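Local coordinates for protein 6-phospho-beta-glucosidase BglT (Thermotoga maritima, PDB 1UP7) that hydrolyses cellobiose 6'-phosphate to glucose 6-phosphate and glucose, as a family 4 glycosidase that depends on NAD+ and manganese, at residues 77-82 with 124-129; 145-150 with 158-163; 173-178 with 183-188. One frame throughout, in Å; residues are numbered along the deposited sequence.

Contact 1 (77-82 with 124-129); sequences VIFQFR and EYVDTV. With NAD (nicotinamide-adenine-dinucleotide), chain I.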
loop_
_atom_site.group_PDB
_atom_site.type_symbol
_atom_site.label_atom_id
_atom_site.label_comp_id
_atom_site.label_asym_id
_atom_site.label_seq_id
_atom_site.Cartn_x
_atom_site.Cartn_y
_atom_site.Cartn_z
ATOM N N VAL A 77 -2.929 33.663 3.262
ATOM C CA VAL A 77 -4.278 34.026 2.829
ATOM C C VAL A 77 -5.319 33.213 3.596
ATOM O O VAL A 77 -5.314 31.968 3.562
ATOM C CB VAL A 77 -4.443 33.903 1.270
ATOM C CG1 VAL A 77 -5.846 34.278 0.813
ATOM C CG2 VAL A 77 -3.403 34.809 0.549
ATOM N N ILE A 78 -6.237 33.922 4.255
ATOM C CA ILE A 78 -7.257 33.274 5.057
ATOM C C ILE A 78 -8.569 33.275 4.303
ATOM O O ILE A 78 -9.113 34.345 4.026
ATOM C CB ILE A 78 -7.391 33.946 6.467
ATOM C CG1 ILE A 78 -6.076 33.797 7.263
ATOM C CG2 ILE A 78 -8.617 33.369 7.245
ATOM C CD1 ILE A 78 -5.973 34.701 8.469
ATOM N N PHE A 79 -9.071 32.070 3.973
ATOM C CA PHE A 79 -10.404 31.919 3.381
ATOM C C PHE A 79 -11.426 31.834 4.490
ATOM O O PHE A 79 -11.438 30.864 5.262
ATOM C CB PHE A 79 -10.518 30.635 2.545
ATOM C CG PHE A 79 -9.900 30.726 1.195
ATOM C CD1 PHE A 79 -9.183 31.873 0.799
ATOM C CD2 PHE A 79 -10.002 29.655 0.316
ATOM C CE1 PHE A 79 -8.585 31.941 -0.457
ATOM C CE2 PHE A 79 -9.424 29.718 -0.968
ATOM C CZ PHE A 79 -8.716 30.868 -1.348
ATOM N N GLN A 80 -12.320 32.810 4.530
ATOM C CA GLN A 80 -13.291 32.920 5.610
ATOM C C GLN A 80 -14.609 33.505 5.056
ATOM O O GLN A 80 -15.419 34.105 5.764
ATOM C CB GLN A 80 -12.622 33.726 6.730
ATOM C CG GLN A 80 -13.367 34.849 7.249
ATOM C CD GLN A 80 -12.552 35.794 8.109
ATOM O OE1 GLN A 80 -11.601 35.400 8.756
ATOM N NE2 GLN A 80 -12.995 37.037 8.179
ATOM N N PHE A 81 -14.817 33.290 3.770
ATOM C CA PHE A 81 -16.033 33.717 3.062
ATOM C C PHE A 81 -17.073 32.598 2.970
ATOM O O PHE A 81 -16.745 31.428 2.984
ATOM C CB PHE A 81 -15.695 34.232 1.644
ATOM C CG PHE A 81 -14.944 33.249 0.804
ATOM C CD1 PHE A 81 -13.557 33.163 0.882
ATOM C CD2 PHE A 81 -15.631 32.387 -0.066
ATOM C CE1 PHE A 81 -12.855 32.243 0.095
ATOM C CE2 PHE A 81 -14.940 31.460 -0.847
ATOM C CZ PHE A 81 -13.548 31.381 -0.754
ATOM N N ARG A 82 -18.332 32.972 2.878
ATOM C CA ARG A 82 -19.398 32.004 2.718
ATOM C C ARG A 82 -19.969 32.120 1.309
ATOM O O ARG A 82 -20.695 33.060 1.026
ATOM C CB ARG A 82 -20.492 32.265 3.749
ATOM C CG ARG A 82 -21.592 31.204 3.829
ATOM C CD ARG A 82 -22.725 31.593 4.778
ATOM N NE ARG A 82 -22.272 31.702 6.158
ATOM C CZ ARG A 82 -22.084 30.658 6.967
ATOM N NH1 ARG A 82 -22.325 29.409 6.537
ATOM N NH2 ARG A 82 -21.661 30.862 8.199
ATOM N N GLU A 124 -11.050 29.560 -8.707
ATOM C CA GLU A 124 -10.606 30.859 -9.201
ATOM C C GLU A 124 -9.587 31.484 -8.246
ATOM O O GLU A 124 -8.515 31.949 -8.677
ATOM C CB GLU A 124 -11.831 31.778 -9.403
ATOM C CG GLU A 124 -11.612 32.932 -10.386
ATOM C CD GLU A 124 -12.522 34.143 -10.084
ATOM O OE1 GLU A 124 -13.690 34.212 -10.615
ATOM O OE2 GLU A 124 -12.075 35.033 -9.304
ATOM N N TYR A 125 -9.907 31.458 -6.953
ATOM C CA TYR A 125 -9.059 32.044 -5.929
ATOM C C TYR A 125 -7.694 31.340 -5.794
ATOM O O TYR A 125 -6.666 32.028 -5.746
ATOM C CB TYR A 125 -9.819 32.101 -4.584
ATOM C CG TYR A 125 -10.904 33.183 -4.471
ATOM C CD1 TYR A 125 -11.074 34.178 -5.471
ATOM C CD2 TYR A 125 -11.737 33.226 -3.345
ATOM C CE1 TYR A 125 -12.040 35.190 -5.344
ATOM C CE2 TYR A 125 -12.704 34.224 -3.191
ATOM C CZ TYR A 125 -12.862 35.193 -4.200
ATOM O OH TYR A 125 -13.823 36.150 -4.022
ATOM N N VAL A 126 -7.672 30.001 -5.758
ATOM C CA VAL A 126 -6.419 29.255 -5.658
ATOM C C VAL A 126 -5.585 29.512 -6.920
ATOM O O VAL A 126 -4.368 29.689 -6.845
ATOM C CB VAL A 126 -6.675 27.733 -5.455
ATOM C CG1 VAL A 126 -5.419 26.920 -5.773
ATOM C CG2 VAL A 126 -7.257 27.459 -4.025
ATOM N N ASP A 127 -6.238 29.571 -8.077
ATOM C CA ASP A 127 -5.499 29.855 -9.307
ATOM C C ASP A 127 -4.800 31.224 -9.265
ATOM O O ASP A 127 -3.634 31.348 -9.640
ATOM C CB ASP A 127 -6.352 29.702 -10.572
ATOM C CG ASP A 127 -5.501 29.689 -11.834
ATOM O OD1 ASP A 127 -4.750 28.706 -12.048
ATOM O OD2 ASP A 127 -5.486 30.632 -12.659
ATOM N N THR A 128 -5.494 32.237 -8.768
ATOM C CA THR A 128 -4.894 33.558 -8.632
ATOM C C THR A 128 -3.736 33.567 -7.618
ATOM O O THR A 128 -2.689 34.187 -7.875
ATOM C CB THR A 128 -5.969 34.619 -8.235
ATOM O OG1 THR A 128 -6.956 34.685 -9.253
ATOM C CG2 THR A 128 -5.404 36.032 -8.248
ATOM N N VAL A 129 -3.926 32.907 -6.464
ATOM C CA VAL A 129 -2.877 32.853 -5.449
ATOM C C VAL A 129 -1.632 32.166 -6.029
ATOM O O VAL A 129 -0.528 32.709 -5.969
ATOM C CB VAL A 129 -3.366 32.145 -4.155
ATOM C CG1 VAL A 129 -2.194 31.792 -3.227
ATOM C CG2 VAL A 129 -4.433 32.988 -3.439
HETATM P PA NAD I . -20.676 35.087 6.552
HETATM O O1A NAD I . -21.993 34.909 5.909
HETATM O O2A NAD I . -20.565 36.281 7.525
HETATM O O5B NAD I . -19.644 35.263 5.315
HETATM C C5B NAD I . -18.409 35.898 5.522
HETATM C C4B NAD I . -18.180 36.964 4.458
HETATM O O4B NAD I . -17.899 36.360 3.198
HETATM C C3B NAD I . -19.350 37.911 4.227
HETATM O O3B NAD I . -18.925 39.222 4.570
HETATM C C2B NAD I . -19.653 37.800 2.731
HETATM O O2B NAD I . -19.964 39.050 2.151
HETATM C C1B NAD I . -18.316 37.305 2.208
HETATM N N9A NAD I . -18.362 36.633 0.913
HETATM C C8A NAD I . -19.344 35.830 0.363
HETATM N N7A NAD I . -18.881 35.423 -0.839
HETATM C C5A NAD I . -17.635 35.889 -1.044
HETATM C C6A NAD I . -16.727 35.788 -2.090
HETATM N N6A NAD I . -17.000 35.093 -3.189
HETATM N N1A NAD I . -15.502 36.436 -1.987
HETATM C C2A NAD I . -15.197 37.188 -0.866
HETATM N N3A NAD I . -16.116 37.305 0.148
HETATM C C4A NAD I . -17.306 36.669 0.053
HETATM O O3 NAD I . -20.371 33.701 7.309
HETATM P PN NAD I . -19.360 33.419 8.520
HETATM O O1N NAD I . -20.246 32.904 9.593
HETATM O O2N NAD I . -18.449 34.510 8.789
HETATM O O5D NAD I . -18.417 32.249 7.973
HETATM C C5D NAD I . -17.786 32.249 6.705
HETATM C C4D NAD I . -17.366 30.805 6.385
HETATM O O4D NAD I . -16.441 30.274 7.333
HETATM C C3D NAD I . -18.550 29.849 6.394
HETATM O O3D NAD I . -18.346 28.990 5.314
HETATM C C2D NAD I . -18.436 29.099 7.717
HETATM O O2D NAD I . -18.976 27.788 7.714
HETATM C C1D NAD I . -16.959 29.139 8.035
HETATM N N1N NAD I . -16.752 29.483 9.444
HETATM C C2N NAD I . -15.903 30.543 9.666
HETATM C C3N NAD I . -15.614 30.977 10.937
HETATM C C7N NAD I . -14.689 32.160 11.104
HETATM O O7N NAD I . -13.649 32.186 12.064
HETATM N N7N NAD I . -14.866 33.215 10.294
HETATM C C4N NAD I . -16.217 30.300 12.000
HETATM C C5N NAD I . -17.083 29.207 11.795
HETATM C C6N NAD I . -17.346 28.802 10.486
#

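Contact 2 (145-150 with 158-163); sequences GHITEF and EKFIGL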
loop_
_atom_site.group_PDB
_atom_site.type_symbol
_atom_site.label_atom_id
_atom_site.label_comp_id
_atom_site.label_asym_id
_atom_site.label_seq_id
_atom_site.Cartn_x
_atom_site.Cartn_y
_atom_site.Cartn_z
ATOM N N GLY A 145 -13.020 20.500 5.222
ATOM C CA GLY A 145 -12.265 19.292 4.941
ATOM C C GLY A 145 -12.457 18.857 3.489
ATOM O O GLY A 145 -11.503 18.395 2.834
ATOM N N HIS A 146 -13.686 19.010 2.998
ATOM C CA HIS A 146 -14.037 18.635 1.635
ATOM C C HIS A 146 -13.327 19.542 0.610
ATOM O O HIS A 146 -12.826 19.084 -0.426
ATOM C CB HIS A 146 -15.549 18.695 1.446
ATOM C CG HIS A 146 -16.047 18.026 0.200
ATOM N ND1 HIS A 146 -17.392 17.855 -0.051
ATOM C CD2 HIS A 146 -15.391 17.498 -0.871
ATOM C CE1 HIS A 146 -17.548 17.262 -1.225
ATOM N NE2 HIS A 146 -16.352 17.024 -1.737
ATOM N N ILE A 147 -13.262 20.827 0.928
ATOM C CA ILE A 147 -12.582 21.788 0.086
ATOM C C ILE A 147 -11.096 21.509 0.088
ATOM O O ILE A 147 -10.452 21.598 -0.936
ATOM C CB ILE A 147 -12.958 23.250 0.516
ATOM C CG1 ILE A 147 -14.417 23.517 0.145
ATOM C CG2 ILE A 147 -12.041 24.320 -0.200
ATOM C CD1 ILE A 147 -15.039 24.684 0.857
ATOM N N THR A 148 -10.551 21.096 1.228
ATOM C CA THR A 148 -9.136 20.725 1.264
ATOM C C THR A 148 -8.866 19.508 0.415
ATOM O O THR A 148 -7.870 19.491 -0.299
ATOM C CB THR A 148 -8.665 20.465 2.718
ATOM O OG1 THR A 148 -8.989 21.597 3.510
ATOM C CG2 THR A 148 -7.183 20.402 2.810
ATOM N N GLU A 149 -9.736 18.487 0.487
ATOM C CA GLU A 149 -9.607 17.314 -0.380
ATOM C C GLU A 149 -9.532 17.787 -1.831
ATOM O O GLU A 149 -8.697 17.351 -2.606
ATOM C CB GLU A 149 -10.794 16.363 -0.225
ATOM C CG GLU A 149 -10.827 15.177 -1.204
ATOM C CD GLU A 149 -9.682 14.177 -1.019
ATOM O OE1 GLU A 149 -9.254 13.935 0.124
ATOM O OE2 GLU A 149 -9.212 13.617 -2.025
ATOM N N PHE A 150 -10.428 18.697 -2.180
ATOM C CA PHE A 150 -10.508 19.210 -3.529
ATOM C C PHE A 150 -9.237 19.975 -3.950
ATOM O O PHE A 150 -8.664 19.686 -5.022
ATOM C CB PHE A 150 -11.755 20.077 -3.648
ATOM C CG PHE A 150 -11.866 20.851 -4.930
ATOM C CD1 PHE A 150 -12.038 20.194 -6.149
ATOM C CD2 PHE A 150 -11.864 22.248 -4.902
ATOM C CE1 PHE A 150 -12.200 20.925 -7.352
ATOM C CE2 PHE A 150 -12.013 22.981 -6.065
ATOM C CZ PHE A 150 -12.195 22.325 -7.303
ATOM N N GLU A 158 -0.342 22.622 -2.937
ATOM C CA GLU A 158 0.143 22.005 -1.709
ATOM C C GLU A 158 -0.142 22.827 -0.448
ATOM O O GLU A 158 -0.565 22.283 0.570
ATOM C CB GLU A 158 1.644 21.708 -1.794
ATOM C CG GLU A 158 2.119 21.099 -0.477
ATOM C CD GLU A 158 3.520 20.518 -0.508
ATOM O OE1 GLU A 158 4.419 21.090 -1.195
ATOM O OE2 GLU A 158 3.711 19.485 0.196
ATOM N N LYS A 159 0.067 24.133 -0.528
ATOM C CA LYS A 159 -0.040 25.018 0.624
ATOM C C LYS A 159 -1.454 25.488 0.867
ATOM O O LYS A 159 -1.731 26.697 0.905
ATOM C CB LYS A 159 0.888 26.214 0.459
ATOM C CG LYS A 159 2.352 25.855 0.694
ATOM C CD LYS A 159 3.178 26.222 -0.460
ATOM C CE LYS A 159 3.969 27.466 -0.165
ATOM N NZ LYS A 159 3.069 28.628 -0.251
ATOM N N PHE A 160 -2.353 24.523 1.054
ATOM C CA PHE A 160 -3.721 24.811 1.419
ATOM C C PHE A 160 -4.035 23.993 2.657
ATOM O O PHE A 160 -4.072 22.743 2.622
ATOM C CB PHE A 160 -4.638 24.443 0.273
ATOM C CG PHE A 160 -6.083 24.845 0.476
ATOM C CD1 PHE A 160 -6.952 24.053 1.267
ATOM C CD2 PHE A 160 -6.600 25.991 -0.147
ATOM C CE1 PHE A 160 -8.287 24.400 1.427
ATOM C CE2 PHE A 160 -7.975 26.353 0.010
ATOM C CZ PHE A 160 -8.805 25.568 0.786
ATOM N N ILE A 161 -4.253 24.703 3.758
ATOM C CA ILE A 161 -4.455 24.068 5.039
ATOM C C ILE A 161 -5.869 24.293 5.517
ATOM O O ILE A 161 -6.254 25.436 5.774
ATOM C CB ILE A 161 -3.447 24.621 6.071
ATOM C CG1 ILE A 161 -2.022 24.497 5.540
ATOM C CG2 ILE A 161 -3.610 23.908 7.398
ATOM C CD1 ILE A 161 -0.946 25.165 6.471
ATOM N N GLY A 162 -6.623 23.206 5.648
ATOM C CA GLY A 162 -7.998 23.272 6.107
ATOM C C GLY A 162 -8.043 23.269 7.618
ATOM O O GLY A 162 -7.359 22.477 8.286
ATOM N N LEU A 163 -8.849 24.164 8.158
ATOM C CA LEU A 163 -8.977 24.312 9.602
ATOM C C LEU A 163 -10.426 24.208 10.011
ATOM O O LEU A 163 -11.306 24.432 9.212
ATOM C CB LEU A 163 -8.467 25.675 10.011
ATOM C CG LEU A 163 -7.404 25.760 11.069
ATOM C CD1 LEU A 163 -6.211 24.931 10.648
ATOM C CD2 LEU A 163 -7.039 27.210 11.232
#

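Contact 3 (173-178 with 183-188); sequences EIAEMF and EDVFLK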
loop_
_atom_site.group_PDB
_atom_site.type_symbol
_atom_site.label_atom_id
_atom_site.label_comp_id
_atom_site.label_asym_id
_atom_site.label_seq_id
_atom_site.Cartn_x
_atom_site.Cartn_y
_atom_site.Cartn_z
ATOM N N GLU A 173 -10.860 22.282 26.396
ATOM C CA GLU A 173 -11.665 21.622 27.424
ATOM C C GLU A 173 -10.762 20.740 28.315
ATOM O O GLU A 173 -10.854 20.775 29.548
ATOM C CB GLU A 173 -12.733 20.785 26.731
ATOM C CG GLU A 173 -13.826 20.279 27.658
ATOM C CD GLU A 173 -15.071 19.888 26.881
ATOM O OE1 GLU A 173 -15.068 20.097 25.625
ATOM O OE2 GLU A 173 -16.040 19.391 27.531
ATOM N N ILE A 174 -9.870 19.977 27.669
ATOM C CA ILE A 174 -8.920 19.103 28.361
ATOM C C ILE A 174 -7.928 19.885 29.191
ATOM O O ILE A 174 -7.674 19.558 30.372
ATOM C CB ILE A 174 -8.162 18.217 27.344
ATOM C CG1 ILE A 174 -9.117 17.220 26.703
ATOM C CG2 ILE A 174 -7.033 17.454 28.018
ATOM C CD1 ILE A 174 -10.018 16.574 27.679
ATOM N N ALA A 175 -7.364 20.925 28.592
ATOM C CA ALA A 175 -6.444 21.776 29.340
ATOM C C ALA A 175 -7.086 22.371 30.584
ATOM O O ALA A 175 -6.426 22.512 31.619
ATOM C CB ALA A 175 -5.865 22.869 28.445
ATOM N N GLU A 176 -8.369 22.729 30.480
ATOM C CA GLU A 176 -9.130 23.247 31.635
ATOM C C GLU A 176 -9.347 22.170 32.687
ATOM O O GLU A 176 -9.167 22.412 33.872
ATOM C CB GLU A 176 -10.487 23.795 31.159
ATOM C CG GLU A 176 -10.700 25.285 31.420
ATOM C CD GLU A 176 -10.902 26.074 30.140
ATOM O OE1 GLU A 176 -11.740 25.653 29.289
ATOM O OE2 GLU A 176 -10.224 27.117 29.972
ATOM N N MET A 177 -9.730 20.974 32.241
ATOM C CA MET A 177 -9.961 19.829 33.133
ATOM C C MET A 177 -8.755 19.562 34.036
ATOM O O MET A 177 -8.892 19.237 35.216
ATOM C CB MET A 177 -10.132 18.569 32.283
ATOM C CG MET A 177 -11.544 18.125 31.965
ATOM S SD MET A 177 -11.466 16.372 31.490
ATOM C CE MET A 177 -11.091 15.625 33.064
ATOM N N PHE A 178 -7.562 19.654 33.455
ATOM C CA PHE A 178 -6.333 19.225 34.135
ATOM C C PHE A 178 -5.439 20.390 34.549
ATOM O O PHE A 178 -4.309 20.170 34.979
ATOM C CB PHE A 178 -5.510 18.255 33.247
ATOM C CG PHE A 178 -6.176 16.932 33.013
ATOM C CD1 PHE A 178 -6.035 15.898 33.940
ATOM C CD2 PHE A 178 -6.976 16.730 31.888
ATOM C CE1 PHE A 178 -6.671 14.673 33.755
ATOM C CE2 PHE A 178 -7.621 15.499 31.695
ATOM C CZ PHE A 178 -7.473 14.471 32.641
ATOM N N GLU A 183 -0.689 23.360 24.841
ATOM C CA GLU A 183 0.379 22.566 24.258
ATOM C C GLU A 183 0.772 21.348 25.109
ATOM O O GLU A 183 1.470 20.465 24.616
ATOM C CB GLU A 183 1.597 23.438 23.945
ATOM C CG GLU A 183 2.155 24.181 25.152
ATOM C CD GLU A 183 3.567 24.690 24.923
ATOM O OE1 GLU A 183 3.839 25.240 23.826
ATOM O OE2 GLU A 183 4.407 24.541 25.839
ATOM N N ASP A 184 0.308 21.288 26.355
ATOM C CA ASP A 184 0.498 20.109 27.194
ATOM C C ASP A 184 -0.406 18.955 26.787
ATOM O O ASP A 184 -0.174 17.818 27.203
ATOM C CB ASP A 184 0.253 20.442 28.668
ATOM C CG ASP A 184 1.182 21.529 29.197
ATOM O OD1 ASP A 184 2.332 21.649 28.714
ATOM O OD2 ASP A 184 0.853 22.297 30.139
ATOM N N VAL A 185 -1.424 19.255 25.985
ATOM C CA VAL A 185 -2.406 18.265 25.586
ATOM C C VAL A 185 -2.034 17.667 24.247
ATOM O O VAL A 185 -1.901 18.376 23.267
ATOM C CB VAL A 185 -3.828 18.860 25.435
ATOM C CG1 VAL A 185 -4.800 17.723 25.098
ATOM C CG2 VAL A 185 -4.246 19.620 26.712
ATOM N N PHE A 186 -1.917 16.348 24.196
ATOM C CA PHE A 186 -1.558 15.679 22.954
ATOM C C PHE A 186 -2.534 14.520 22.717
ATOM O O PHE A 186 -2.827 13.745 23.614
ATOM C CB PHE A 186 -0.073 15.252 23.062
ATOM C CG PHE A 186 0.463 14.559 21.842
ATOM C CD1 PHE A 186 0.336 13.177 21.700
ATOM C CD2 PHE A 186 1.124 15.282 20.851
ATOM C CE1 PHE A 186 0.831 12.521 20.560
ATOM C CE2 PHE A 186 1.620 14.636 19.708
ATOM C CZ PHE A 186 1.480 13.245 19.570
ATOM N N LEU A 187 -3.042 14.427 21.504
ATOM C CA LEU A 187 -4.147 13.539 21.169
ATOM C C LEU A 187 -3.791 12.507 20.101
ATOM O O LEU A 187 -3.044 12.804 19.165
ATOM C CB LEU A 187 -5.306 14.382 20.621
ATOM C CG LEU A 187 -6.337 15.070 21.537
ATOM C CD1 LEU A 187 -5.988 15.178 23.001
ATOM C CD2 LEU A 187 -6.687 16.409 20.978
ATOM N N LYS A 188 -4.337 11.301 20.223
ATOM C CA LYS A 188 -4.533 10.499 19.028
ATOM C C LYS A 188 -5.906 10.882 18.484
ATOM O O LYS A 188 -6.946 10.564 19.070
ATOM C CB LYS A 188 -4.396 8.996 19.258
ATOM C CG LYS A 188 -4.540 8.237 17.947
ATOM C CD LYS A 188 -4.308 6.762 18.121
ATOM C CE LYS A 188 -4.820 5.998 16.911
ATOM N NZ LYS A 188 -4.237 4.608 16.929
#

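Contact 1 (77-82 with 124-129)
Phe81 and Tyr125 form an offset edge-to-face pair: the tyrosine turns its CD2-CE2 edge to one face of the Phe81 ring, with centroids 5.3 Å apart and planes at 84°. The nearest atoms, Phe81 CZ and Tyr125 CD2, are 3.7 Å apart, and Tyr125 CE2 stands 3.8 Å above the Phe81 plane, displaced toward the rim. Next to this pair Phe79 reaches the helix with the far end of its ring, CZ standing 3.6 Å from Tyr125 CB, while its CE2 meets Val126 CG2 more loosely.

The adenine of NAD meets both residues of the pair. Tyr125 OH donates a hydrogen bond of 2.7 Å to N1A of the base, and Phe81 CB lies 3.3 Å from its C4A. The Phe81 CG sits between backbone N and carbonyl carbon (chi1 56°), which swings the ring toward the helix. Arg82 then grips the pyrophosphate, NE at 3.0 Å from the bridging O3 and NH2 at 2.8 Å from O1N.

In the second shell, Phe67 stacks on Tyr125, and a salt bridge from Arg82 NH1 to Glu105 probably helps orient the guanidinium. The loop that follows strand 76-79, and helix 109-131, thus contribute jointly to the dinucleotide site of the Rossmann-type domain: the Tyr125 hydroxyl and the CB of Phe81 meet the adenine, and a cationic side chain probably offsets the pyrophosphate charge.

Contact 2 (145-150 with 158-163)
Thr148 and Gly162 are the residues whose CA atoms come nearest across the two segments, 5.6 Å apart. Thr148 OG1 lies 3.2 Å from Gly162 CA, on the side where a side chain at that position would point; the bare glycine is what permits so close an approach. The hydroxyl is not bonded across the contact. With OG1 anti to the carbonyl carbon (chi1 -54°), it turns back along its own helix and is hydrogen-bonded to Ser144 O, one turn earlier, so this buried polar group is satisfied locally.

The same oxygen meets Phe160 at the ring edge, close to the ring plane, 3.6 Å from CE1. The neighbouring branch of the threonine, Thr148 CG2, lies 4.0 Å from Phe160 CD1. Farther along the ring, Ile147 extends its CG2 branch to within 3.6 Å of Phe160 CZ, whereas its longer CG1 branch leads away from the strand. The phenylalanine reaches both helix residues because its CG is anti to the backbone N (chi1 -173°).

Packing is thus close around Thr148, Gly162 and the outer rim of Phe160, and loosens toward the start of the second segment. There Glu158 is exposed and Lys159, at the centre of an inverse gamma turn, is partly exposed, with its NZ hydrogen-bonded to Asn134 O. No hydrogen bond spans the two segments, which bury 174 Å² in all, mostly through Thr148 and Phe160.

The axes of helix and strand approach to 7.9 Å and run nearly antiparallel, at 157°. Such antiparallel packing is that of a beta-alpha-beta crossover, here strand 136-139, helix 144-155 and strand 160-162, in the parallel Rossmann-type sheet.

Contact 3 (173-178 with 183-188)
Val185 presents both of its methyl groups to helix 166-177; Ile174 meets the two of them, and CG2 alone also reaches Ala175. The valine CG1, anti to the backbone N (chi1 -177°), lies 3.7 Å from Ile174 CG2. The other branch, CG2, is anti to the carbonyl carbon and comes within 4.0 Å of Ala175 CB and 3.9 Å of the Ala175 backbone N.

In the fold, this apolar contact joins the last turns of helix 166-177 to the beginning of strand 185-190, which enters an antiparallel sheet by pairing with strand 195-203. Ile174 also packs on Val201, Val203 and Val212, extending the apolar layer from that sheet to helix 209-216. Beyond Val185, the next strand residue, Phe186, brings its ring against His346 of the second subunit, their planes inclined at about 40°.

Ile174 touches the valine through its short branch: CG2 is also 3.8 Å from Val185 CG2 and so sits against both methyls. The two side chains cross at about a right angle. The longer arm of the isoleucine takes a different course, with CG1 anti to the carbonyl carbon and a second bend at chi2 (-44°) that carries CD1 away from Val185.

In the fold
Contacts 1 and 2 both reach the same parallel sheet, each by packing a helix on it, and their centres are 11 Å apart. They touch directly: Phe79 CE2 lies 3.8 Å from Phe160 CE2, and Val126 CG2 is 4.2 Å from Phe160 CD2, so one apolar layer continues from the NAD-binding side to the last strand of the sheet. Contact 1 binds the dinucleotide itself; in contact 2 the side chain of Ile147 stays about 7 Å from NAD and about 11 Å from glucose 6-phosphate, and Gly162 precedes the manganese ligand Cys164 by two residues. Contact 3 stands apart, its centre about 25 Å from that of contact 2 and about 32 Å from that of contact 1, far from the NAD and substrate sites.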